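Alpha-2,3-sialyltransferase (Campylobacter jejuni, PDB 2P2V) probably transfers sialic acid from a CMP-activated donor to acceptor sugars in alpha-2,3 linkage, the present chain being the N-terminal part of a longer membrane protein. Local coordinates at residues N27-K32 with G170-E175; I225-D230 with F238-N243; F51-K56 with I258-L263. One frame throughout, in Å; residues are numbered along the deposited sequence.

Contact 1. Residues N27-K32 with G170-E175. With CSF (cytidine-5'-monophosphate-3-fluoro-N-acetyl-neuraminic acid), chain O.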
loop_
_atom_site.group_PDB
_atom_site.type_symbol
_atom_site.label_atom_id
_atom_site.label_comp_id
_atom_site.label_asym_id
_atom_site.label_seq_id
_atom_site.Cartn_x
_atom_site.Cartn_y
_atom_site.Cartn_z
ATOM N N ASN A 27 24.339 15.375 -24.286
ATOM C CA ASN A 27 24.126 16.538 -25.115
ATOM C C ASN A 27 25.352 17.459 -25.142
ATOM O O ASN A 27 25.208 18.640 -25.383
ATOM C CB ASN A 27 22.868 17.301 -24.653
ATOM C CG ASN A 27 21.609 16.442 -24.726
ATOM O OD1 ASN A 27 21.334 15.780 -25.737
ATOM N ND2 ASN A 27 20.860 16.428 -23.640
ATOM N N GLY A 28 26.532 16.891 -24.893
ATOM C CA GLY A 28 27.796 17.607 -25.011
ATOM C C GLY A 28 28.159 17.954 -26.445
ATOM O O GLY A 28 27.517 17.475 -27.402
ATOM N N PRO A 29 29.211 18.779 -26.615
ATOM C CA PRO A 29 29.588 19.264 -27.948
ATOM C C PRO A 29 29.895 18.118 -28.908
ATOM O O PRO A 29 29.630 18.234 -30.096
ATOM C CB PRO A 29 30.857 20.063 -27.694
ATOM C CG PRO A 29 30.831 20.394 -26.273
ATOM C CD PRO A 29 30.115 19.280 -25.569
ATOM N N SER A 30 30.392 17.004 -28.390
ATOM C CA SER A 30 30.799 15.901 -29.233
ATOM C C SER A 30 29.641 15.202 -29.915
ATOM O O SER A 30 29.833 14.314 -30.757
ATOM C CB SER A 30 31.597 14.889 -28.422
ATOM O OG SER A 30 30.763 14.208 -27.507
ATOM N N LEU A 31 28.415 15.578 -29.572
ATOM C CA LEU A 31 27.264 15.060 -30.325
ATOM C C LEU A 31 27.384 15.475 -31.804
ATOM O O LEU A 31 26.925 14.770 -32.699
ATOM C CB LEU A 31 25.960 15.595 -29.720
ATOM C CG LEU A 31 24.613 15.297 -30.361
ATOM C CD1 LEU A 31 24.219 13.799 -30.131
ATOM C CD2 LEU A 31 23.581 16.305 -29.833
ATOM N N LYS A 32 27.999 16.629 -32.034
ATOM C CA LYS A 32 28.225 17.170 -33.378
ATOM C C LYS A 32 29.386 16.464 -34.116
ATOM O O LYS A 32 29.528 16.595 -35.347
ATOM C CB LYS A 32 28.530 18.678 -33.267
ATOM C CG LYS A 32 27.319 19.596 -32.963
ATOM C CD LYS A 32 27.644 21.088 -33.251
ATOM C CE LYS A 32 26.420 21.999 -33.012
ATOM N NZ LYS A 32 26.287 23.167 -33.972
ATOM N N GLY A 170 28.324 12.347 -27.094
ATOM C CA GLY A 170 27.811 13.550 -26.422
ATOM C C GLY A 170 28.121 13.571 -24.934
ATOM O O GLY A 170 27.556 14.380 -24.170
ATOM N N ILE A 171 29.032 12.706 -24.503
ATOM C CA ILE A 171 29.523 12.733 -23.122
ATOM C C ILE A 171 30.936 13.385 -23.024
ATOM O O ILE A 171 31.921 12.834 -23.497
ATOM C CB ILE A 171 29.389 11.327 -22.462
ATOM C CG1 ILE A 171 27.890 11.040 -22.223
ATOM C CG2 ILE A 171 30.141 11.282 -21.133
ATOM C CD1 ILE A 171 27.525 9.604 -21.849
ATOM N N ASP A 172 31.009 14.585 -22.454
ATOM C CA ASP A 172 32.226 15.416 -22.509
ATOM C C ASP A 172 32.611 16.017 -21.153
ATOM O O ASP A 172 33.476 16.916 -21.064
ATOM C CB ASP A 172 32.031 16.532 -23.541
ATOM C CG ASP A 172 31.882 15.987 -24.947
ATOM O OD1 ASP A 172 32.877 15.435 -25.482
ATOM O OD2 ASP A 172 30.773 16.090 -25.508
ATOM N N PHE A 173 31.938 15.520 -20.112
ATOM C CA PHE A 173 32.247 15.832 -18.717
ATOM C C PHE A 173 32.348 17.324 -18.413
ATOM O O PHE A 173 33.040 17.710 -17.484
ATOM C CB PHE A 173 33.537 15.131 -18.281
ATOM C CG PHE A 173 33.535 13.663 -18.519
ATOM C CD1 PHE A 173 34.423 13.101 -19.414
ATOM C CD2 PHE A 173 32.651 12.844 -17.840
ATOM C CE1 PHE A 173 34.443 11.749 -19.635
ATOM C CE2 PHE A 173 32.649 11.481 -18.041
ATOM C CZ PHE A 173 33.561 10.924 -18.947
ATOM N N TYR A 174 31.653 18.146 -19.192
ATOM C CA TYR A 174 31.627 19.598 -18.990
ATOM C C TYR A 174 33.034 20.230 -18.983
ATOM O O TYR A 174 33.333 21.096 -18.162
ATOM C CB TYR A 174 30.821 19.950 -17.723
ATOM C CG TYR A 174 29.413 19.376 -17.731
ATOM C CD1 TYR A 174 29.177 18.062 -17.306
ATOM C CD2 TYR A 174 28.328 20.139 -18.181
ATOM C CE1 TYR A 174 27.891 17.512 -17.323
ATOM C CE2 TYR A 174 27.038 19.612 -18.193
ATOM C CZ TYR A 174 26.826 18.304 -17.765
ATOM O OH TYR A 174 25.570 17.765 -17.770
ATOM N N GLU A 175 33.880 19.790 -19.913
ATOM C CA GLU A 175 35.243 20.311 -20.079
ATOM C C GLU A 175 35.365 21.071 -21.409
ATOM O O GLU A 175 34.540 20.883 -22.312
ATOM C CB GLU A 175 36.261 19.168 -19.996
ATOM C CG GLU A 175 36.182 18.393 -18.676
ATOM C CD GLU A 175 37.363 17.467 -18.421
ATOM O OE1 GLU A 175 38.184 17.254 -19.336
ATOM O OE2 GLU A 175 37.470 16.951 -17.286
HETATM C C5A CSF O . 22.026 19.619 -15.172
HETATM C C4A CSF O . 23.382 18.954 -15.370
HETATM C C2A CSF O . 22.250 16.931 -16.464
HETATM O O6A CSF O . 21.029 17.693 -16.343
HETATM C C6A CSF O . 21.093 19.143 -16.301
HETATM C C3A CSF O . 23.257 17.424 -15.426
HETATM O O4A CSF O . 24.215 19.267 -14.263
HETATM N N5A CSF O . 22.253 21.076 -15.287
HETATM C C7A CSF O . 19.667 19.647 -16.118
HETATM C C8A CSF O . 18.763 19.128 -17.231
HETATM C C9A CSF O . 17.291 19.537 -17.014
HETATM O O9A CSF O . 16.456 19.143 -18.128
HETATM O O8A CSF O . 19.294 19.586 -18.514
HETATM O O7A CSF O . 19.206 19.261 -14.810
HETATM C C1A CSF O . 21.983 15.476 -16.106
HETATM O OBA CSF O . 22.998 14.748 -15.915
HETATM O OAA CSF O . 20.788 15.080 -16.026
HETATM O O1A CSF O . 22.841 16.876 -17.783
HETATM O O2A CSF O . 23.625 18.920 -18.935
HETATM N N1 CSF O . 27.092 15.975 -21.006
HETATM C C2 CSF O . 28.509 15.944 -20.831
HETATM N N3 CSF O . 29.263 17.057 -21.073
HETATM C C4 CSF O . 28.665 18.191 -21.504
HETATM C C5 CSF O . 27.277 18.240 -21.686
HETATM C C6 CSF O . 26.504 17.110 -21.433
HETATM C "C3'" CSF O . 24.701 14.651 -19.007
HETATM C "C2'" CSF O . 26.160 14.354 -19.294
HETATM C "C1'" CSF O . 26.290 14.755 -20.763
HETATM O "O4'" CSF O . 24.969 14.885 -21.334
HETATM C "C4'" CSF O . 23.984 14.576 -20.349
HETATM P PA CSF O . 22.613 17.811 -19.095
HETATM O "O5'" CSF O . 23.158 16.876 -20.309
HETATM C "C5'" CSF O . 22.780 15.509 -20.458
HETATM O "O3'" CSF O . 24.147 13.664 -18.143
HETATM O "O2'" CSF O . 26.423 12.934 -19.127
HETATM N N4 CSF O . 29.403 19.314 -21.762
HETATM O O2 CSF O . 29.052 14.885 -20.411
HETATM O O3A CSF O . 21.169 18.076 -19.412
HETATM C C10 CSF O . 21.481 21.885 -14.539
HETATM O O10 CSF O . 20.587 21.472 -13.784
HETATM C C11 CSF O . 21.761 23.362 -14.692
HETATM F F3A CSF O . 22.843 16.942 -14.204
HETATM O O HOH W 1 31.537 11.841 -26.206
#

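Contact 2. Residues I225-D230 with F238-N243. With EDO (1,2-ethanediol), chain I.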
loop_
_atom_site.group_PDB
_atom_site.type_symbol
_atom_site.label_atom_id
_atom_site.label_comp_id
_atom_site.label_asym_id
_atom_site.label_seq_id
_atom_site.Cartn_x
_atom_site.Cartn_y
_atom_site.Cartn_z
ATOM N N ILE A 225 31.567 -1.200 -23.373
ATOM C CA ILE A 225 31.325 0.196 -23.540
ATOM C C ILE A 225 32.375 0.839 -24.446
ATOM O O ILE A 225 33.568 0.888 -24.109
ATOM C CB ILE A 225 31.273 0.962 -22.167
ATOM C CG1 ILE A 225 30.328 0.243 -21.162
ATOM C CG2 ILE A 225 30.940 2.412 -22.422
ATOM C CD1 ILE A 225 30.316 0.822 -19.723
ATOM N N TYR A 226 31.900 1.357 -25.577
ATOM C CA TYR A 226 32.731 2.075 -26.526
ATOM C C TYR A 226 32.418 3.544 -26.643
ATOM O O TYR A 226 31.297 3.968 -26.331
ATOM C CB TYR A 226 32.519 1.445 -27.887
ATOM C CG TYR A 226 32.964 0.004 -27.899
ATOM C CD1 TYR A 226 34.337 -0.318 -27.960
ATOM C CD2 TYR A 226 32.050 -1.020 -27.811
ATOM C CE1 TYR A 226 34.765 -1.641 -27.949
ATOM C CE2 TYR A 226 32.456 -2.344 -27.808
ATOM C CZ TYR A 226 33.818 -2.645 -27.881
ATOM O OH TYR A 226 34.208 -3.973 -27.864
ATOM N N ALA A 227 33.398 4.304 -27.120
ATOM C CA ALA A 227 33.202 5.684 -27.559
ATOM C C ALA A 227 32.937 5.763 -29.066
ATOM O O ALA A 227 33.303 4.843 -29.817
ATOM C CB ALA A 227 34.407 6.541 -27.182
ATOM N N LEU A 228 32.328 6.876 -29.512
ATOM C CA LEU A 228 32.060 7.112 -30.938
ATOM C C LEU A 228 32.715 8.412 -31.453
ATOM O O LEU A 228 32.787 8.633 -32.661
ATOM C CB LEU A 228 30.535 7.176 -31.190
ATOM C CG LEU A 228 29.635 5.966 -30.984
ATOM C CD1 LEU A 228 28.165 6.404 -31.133
ATOM C CD2 LEU A 228 29.932 4.845 -31.978
ATOM N N CYS A 229 33.152 9.281 -30.542
ATOM C CA CYS A 229 33.637 10.610 -30.898
ATOM C C CYS A 229 35.164 10.682 -30.747
ATOM O O CYS A 229 35.689 10.626 -29.643
ATOM C CB CYS A 229 32.932 11.676 -30.060
ATOM S SG CYS A 229 31.097 11.416 -30.120
ATOM N N ASP A 230 35.862 10.742 -31.886
ATOM C CA ASP A 230 37.338 10.690 -31.918
ATOM C C ASP A 230 38.054 11.735 -31.091
ATOM O O ASP A 230 39.074 11.450 -30.451
ATOM C CB ASP A 230 37.825 10.791 -33.372
ATOM C CG ASP A 230 37.404 9.599 -34.206
ATOM O OD1 ASP A 230 36.344 9.009 -33.934
ATOM O OD2 ASP A 230 38.137 9.237 -35.152
ATOM N N PHE A 238 37.434 5.261 -22.553
ATOM C CA PHE A 238 36.834 4.103 -23.185
ATOM C C PHE A 238 37.339 4.029 -24.601
ATOM O O PHE A 238 37.572 5.091 -25.219
ATOM C CB PHE A 238 35.300 4.218 -23.134
ATOM C CG PHE A 238 34.802 4.256 -21.737
ATOM C CD1 PHE A 238 34.685 5.472 -21.064
ATOM C CD2 PHE A 238 34.599 3.081 -21.037
ATOM C CE1 PHE A 238 34.299 5.494 -19.737
ATOM C CE2 PHE A 238 34.195 3.110 -19.712
ATOM C CZ PHE A 238 34.076 4.323 -19.072
ATOM N N PRO A 239 37.541 2.794 -25.107
ATOM C CA PRO A 239 38.002 2.589 -26.484
ATOM C C PRO A 239 36.989 3.106 -27.492
ATOM O O PRO A 239 35.776 2.802 -27.374
ATOM C CB PRO A 239 38.053 1.059 -26.608
ATOM C CG PRO A 239 37.133 0.555 -25.511
ATOM C CD PRO A 239 37.361 1.515 -24.406
ATOM N N LEU A 240 37.475 3.851 -28.491
ATOM C CA LEU A 240 36.675 4.081 -29.687
ATOM C C LEU A 240 36.267 2.763 -30.306
ATOM O O LEU A 240 37.057 1.798 -30.410
ATOM C CB LEU A 240 37.396 4.948 -30.731
ATOM C CG LEU A 240 37.783 6.382 -30.401
ATOM C CD1 LEU A 240 38.694 6.898 -31.523
ATOM C CD2 LEU A 240 36.549 7.296 -30.211
ATOM N N SER A 241 35.013 2.712 -30.710
ATOM C CA SER A 241 34.461 1.630 -31.488
ATOM C C SER A 241 35.245 1.530 -32.825
ATOM O O SER A 241 35.673 2.559 -33.393
ATOM C CB SER A 241 33.000 1.975 -31.788
ATOM O OG SER A 241 32.300 0.797 -32.085
ATOM N N ILE A 242 35.383 0.322 -33.336
ATOM C CA ILE A 242 36.104 0.123 -34.617
ATOM C C ILE A 242 35.411 0.768 -35.825
ATOM O O ILE A 242 34.181 0.693 -35.959
ATOM C CB ILE A 242 36.386 -1.359 -34.880
ATOM C CG1 ILE A 242 37.526 -1.840 -33.958
ATOM C CG2 ILE A 242 36.783 -1.601 -36.372
ATOM C CD1 ILE A 242 37.700 -3.391 -33.925
ATOM N N ASN A 243 36.204 1.420 -36.684
ATOM C CA ASN A 243 35.707 1.968 -37.935
ATOM C C ASN A 243 35.311 0.812 -38.846
ATOM O O ASN A 243 36.188 0.155 -39.432
ATOM C CB ASN A 243 36.767 2.868 -38.562
ATOM C CG ASN A 243 36.401 3.351 -39.959
ATOM O OD1 ASN A 243 35.404 2.938 -40.535
ATOM N ND2 ASN A 243 37.236 4.230 -40.509
HETATM C C1 EDO I . 35.511 -0.553 -43.300
HETATM O O1 EDO I . 35.690 -1.851 -42.724
HETATM C C2 EDO I . 36.601 0.376 -42.815
HETATM O O2 EDO I . 36.147 1.722 -42.899
#

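Contact 3. Residues F51-K56 with I258-L263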
loop_
_atom_site.group_PDB
_atom_site.type_symbol
_atom_site.label_atom_id
_atom_site.label_comp_id
_atom_site.label_asym_id
_atom_site.label_seq_id
_atom_site.Cartn_x
_atom_site.Cartn_y
_atom_site.Cartn_z
ATOM N N PHE A 51 17.655 17.042 -25.688
ATOM C CA PHE A 51 18.240 16.493 -26.909
ATOM C C PHE A 51 17.700 17.208 -28.173
ATOM O O PHE A 51 18.391 17.348 -29.196
ATOM C CB PHE A 51 17.994 14.956 -26.988
ATOM C CG PHE A 51 16.566 14.594 -27.164
ATOM C CD1 PHE A 51 15.741 14.373 -26.062
ATOM C CD2 PHE A 51 16.016 14.511 -28.433
ATOM C CE1 PHE A 51 14.377 14.109 -26.233
ATOM C CE2 PHE A 51 14.661 14.236 -28.624
ATOM C CZ PHE A 51 13.830 14.041 -27.512
ATOM N N TYR A 52 16.437 17.615 -28.108
ATOM C CA TYR A 52 15.711 18.181 -29.257
ATOM C C TYR A 52 16.177 19.607 -29.589
ATOM O O TYR A 52 15.756 20.179 -30.616
ATOM C CB TYR A 52 14.192 18.216 -28.981
ATOM C CG TYR A 52 13.844 18.769 -27.621
ATOM C CD1 TYR A 52 13.807 17.934 -26.496
ATOM C CD2 TYR A 52 13.552 20.111 -27.452
ATOM C CE1 TYR A 52 13.530 18.405 -25.261
ATOM C CE2 TYR A 52 13.277 20.603 -26.206
ATOM C CZ TYR A 52 13.253 19.749 -25.102
ATOM O OH TYR A 52 12.948 20.229 -23.848
ATOM N N PHE A 53 17.009 20.162 -28.725
ATOM C CA PHE A 53 17.727 21.412 -29.022
ATOM C C PHE A 53 18.662 21.247 -30.234
ATOM O O PHE A 53 19.022 22.247 -30.882
ATOM C CB PHE A 53 18.556 21.861 -27.828
ATOM C CG PHE A 53 17.798 22.658 -26.774
ATOM C CD1 PHE A 53 16.493 22.329 -26.400
ATOM C CD2 PHE A 53 18.426 23.714 -26.116
ATOM C CE1 PHE A 53 15.834 23.036 -25.388
ATOM C CE2 PHE A 53 17.752 24.470 -25.113
ATOM C CZ PHE A 53 16.458 24.117 -24.759
ATOM N N GLU A 54 19.030 20.002 -30.560
ATOM C CA GLU A 54 19.899 19.711 -31.713
ATOM C C GLU A 54 19.348 20.302 -33.003
ATOM O O GLU A 54 18.146 20.219 -33.273
ATOM C CB GLU A 54 20.132 18.185 -31.880
ATOM C CG GLU A 54 18.908 17.401 -32.323
ATOM C CD GLU A 54 19.153 15.900 -32.376
ATOM O OE1 GLU A 54 20.277 15.488 -32.013
ATOM O OE2 GLU A 54 18.230 15.128 -32.796
ATOM N N ASP A 55 20.247 20.886 -33.806
ATOM C CA ASP A 55 19.881 21.554 -35.069
ATOM C C ASP A 55 19.808 20.566 -36.241
ATOM O O ASP A 55 19.240 20.857 -37.297
ATOM C CB ASP A 55 20.864 22.713 -35.345
ATOM C CG ASP A 55 22.310 22.249 -35.559
ATOM O OD1 ASP A 55 22.858 21.446 -34.764
ATOM O OD2 ASP A 55 22.925 22.715 -36.541
ATOM N N LYS A 56 20.372 19.381 -36.055
ATOM C CA LYS A 56 20.261 18.342 -37.067
ATOM C C LYS A 56 19.946 17.048 -36.355
ATOM O O LYS A 56 20.177 16.915 -35.159
ATOM C CB LYS A 56 21.589 18.171 -37.854
ATOM C CG LYS A 56 22.154 19.485 -38.421
ATOM C CD LYS A 56 23.457 19.278 -39.167
ATOM C CE LYS A 56 23.875 20.611 -39.784
ATOM N NZ LYS A 56 25.219 20.467 -40.391
ATOM N N ILE A 258 10.562 22.378 -32.980
ATOM C CA ILE A 258 10.672 22.662 -31.551
ATOM C C ILE A 258 12.149 22.658 -31.171
ATOM O O ILE A 258 12.863 21.646 -31.354
ATOM C CB ILE A 258 9.912 21.587 -30.705
ATOM C CG1 ILE A 258 8.390 21.627 -30.982
ATOM C CG2 ILE A 258 10.222 21.761 -29.235
ATOM C CD1 ILE A 258 7.629 20.382 -30.532
ATOM N N ASN A 259 12.608 23.773 -30.642
ATOM C CA ASN A 259 14.002 23.931 -30.287
ATOM C C ASN A 259 14.212 24.453 -28.898
ATOM O O ASN A 259 15.334 24.800 -28.533
ATOM C CB ASN A 259 14.705 24.873 -31.267
ATOM C CG ASN A 259 14.141 26.307 -31.246
ATOM O OD1 ASN A 259 13.100 26.605 -30.632
ATOM N ND2 ASN A 259 14.833 27.200 -31.952
ATOM N N ASP A 260 13.137 24.564 -28.120
ATOM C CA ASP A 260 13.250 24.990 -26.706
ATOM C C ASP A 260 12.196 24.145 -25.983
ATOM O O ASP A 260 11.285 23.630 -26.635
ATOM C CB ASP A 260 12.939 26.482 -26.589
ATOM C CG ASP A 260 13.411 27.095 -25.284
ATOM O OD1 ASP A 260 13.952 26.368 -24.428
ATOM O OD2 ASP A 260 13.207 28.338 -25.097
ATOM N N ILE A 261 12.384 23.958 -24.680
ATOM C CA ILE A 261 11.435 23.218 -23.837
ATOM C C ILE A 261 10.115 23.985 -23.855
ATOM O O ILE A 261 10.118 25.225 -23.756
ATOM C CB ILE A 261 11.979 23.013 -22.379
ATOM C CG1 ILE A 261 11.083 22.086 -21.559
ATOM C CG2 ILE A 261 12.224 24.402 -21.621
ATOM C CD1 ILE A 261 11.754 21.675 -20.210
ATOM N N LEU A 262 9.011 23.265 -24.046
ATOM C CA LEU A 262 7.685 23.914 -24.049
ATOM C C LEU A 262 7.207 24.331 -22.679
ATOM O O LEU A 262 7.444 23.680 -21.665
ATOM C CB LEU A 262 6.652 22.999 -24.698
ATOM C CG LEU A 262 6.963 22.553 -26.135
ATOM C CD1 LEU A 262 5.762 21.881 -26.744
ATOM C CD2 LEU A 262 7.474 23.712 -27.042
ATOM N N LEU A 263 6.474 25.440 -22.642
ATOM C CA LEU A 263 5.913 25.927 -21.395
ATOM C C LEU A 263 4.513 25.351 -21.293
ATOM O O LEU A 263 3.900 25.039 -22.301
ATOM C CB LEU A 263 5.801 27.467 -21.470
ATOM C CG LEU A 263 6.887 28.361 -20.835
ATOM C CD1 LEU A 263 8.298 27.827 -20.774
ATOM C CD2 LEU A 263 6.804 29.813 -21.425
#

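Contact 1. Residues N27-K32 with G170-E175
D172 reaches S30 with one carboxylate oxygen, OD2, which takes two bonds from the same residue. The hydroxyl S30 OG donates to D172 OD2 at 2.7 Å on the syn side of the carboxylate, and the backbone S30 N donates to D172 OD2 at 3.0 Å from above the carboxylate plane. S30 OG is set between its own backbone N and carbonyl carbon (chi1 70°), and there it also takes a bond from a water that in turn donates to I171 O. The P29 ring and the D172 side chain pass one another heading opposite ways, P29 CD coming to 3.3 Å from D172 OD2. Beside this pair the backbones join directly: G28 N donates to G170 O at 2.8 Å. The loop 170-175 then wraps round the cytosine of the bound CSF. D172 N and F173 N both donate to its O2, and Y174 N donates to its N3 at 3.2 Å. The Y174 ring covers the base with one face, CSF C4 lying over the ring centre, while Y174 OH donates to the phosphate oxygen O2A at 2.5 Å. On the opposite side of the base G28 CA lies 3.4 Å from CSF C5, and the cytosine is held between G28 and the Y174 ring. N27 N donates to the ribose oxygen O4', and N27 ND2 is held by C48 O. S150, Y180, N49, Q50 and N69 bind further groups of the ligand. Loops following two neighbouring strands of a parallel sheet thus build the nucleotide site at the C-terminal ends of the strands, the usual place for it in a Rossmann-like glycosyltransferase, here occupied by a fluorinated CMP-sialic acid analogue.

Contact 2. Residues I225-D230 with F238-N243
A227 and L240 face each other in a single beta bridge, the tight part of this contact. A227 N donates to P239 O at 2.8 Å and S241 N donates to A227 O at 2.9 Å. L240 CD2 rests on A227 CB (3.8 Å) and also lies against the carbonyl oxygen C229 O, at 3.5 Å. Towards the buried end, I225 and F238 extend together in one direction, I225 CG2 touching F238 CD2. The other flank faces solvent: P239 is exposed and Y226 partly so. There the Y226 and P239 side chains cross at about a right angle, with Y226 CD1 3.8 Å from P239 CG. Past S241 the chain runs out toward solvent: I242 and N243 are exposed, and N243 OD1 accepts a bond from an ethanediol probably left from crystallisation. D230 brushes the L240 methyls across its side chain, its carboxylate being paired with R38. Strand 224-227 is the outermost on this side of the sheet; Y226 bonds to strand 165-169 on one flank, 238-241 lies on the other, and helix 207-221 packs against I225 and F238.

Contact 3. Residues F51-K56 with I258-L263
I258 opens the contact against Y52, its CG2 meeting Y52 CD2 at 4.1 Å as the two side chains cross obliquely. N259 comes next and contributes its backbone: N259 O sits 3.4 Å above one face of the F53 ring, displaced toward the rim, where it approaches F53 CD1. The D260 side chain runs beside the F53 ring, with its carboxylate plane turned 85° from the ring and D260 OD1 3.4 Å from F53 CZ. That carboxylate has firmer partners elsewhere, S186 for OD1 and the N188 backbone for OD2, while its bond from I261 N is weak. D260 O meanwhile comes to 3.6 Å from Y52 CE2. I261 ends the touching run at the far end of the tyrosine, I261 CB lying 3.3 Å from Y52 OH, and I261 N is near the plane of the Y52 ring, at its edge. The Y52 hydroxyl bonds to Q76 of helix 73-85. The short 3-10 turn after strand 44-48 is thus joined to the long loop leading to helix 268-283, with helix 73-85 touching Y52 and I261, and helix 187-192 packing on I261 as well.

Overall arrangement
All three contacts involve loops around one parallel sheet. Contact 1 joins loops after the adjacent strands 21-25 and 165-169, contact 2 lies at the outermost strand 224-227, and contact 3 uses the loop after 44-48, on the other flank of 21-25. Contacts 1 and 2 are centred about 14 Å apart, 1 and 3 about 16 Å, and 2 and 3 about 27 Å, with nearest atoms of the last pair about 12 Å apart. C229 packs on S30, and F51 on N27, making contact 1 the middle member. Along the chain contacts 1 and 3 interleave and contact 2 lies inside the loop closed by contact 3; loop 258-263 returns near the pocket, the I261 side chain about 6 Å from CSF.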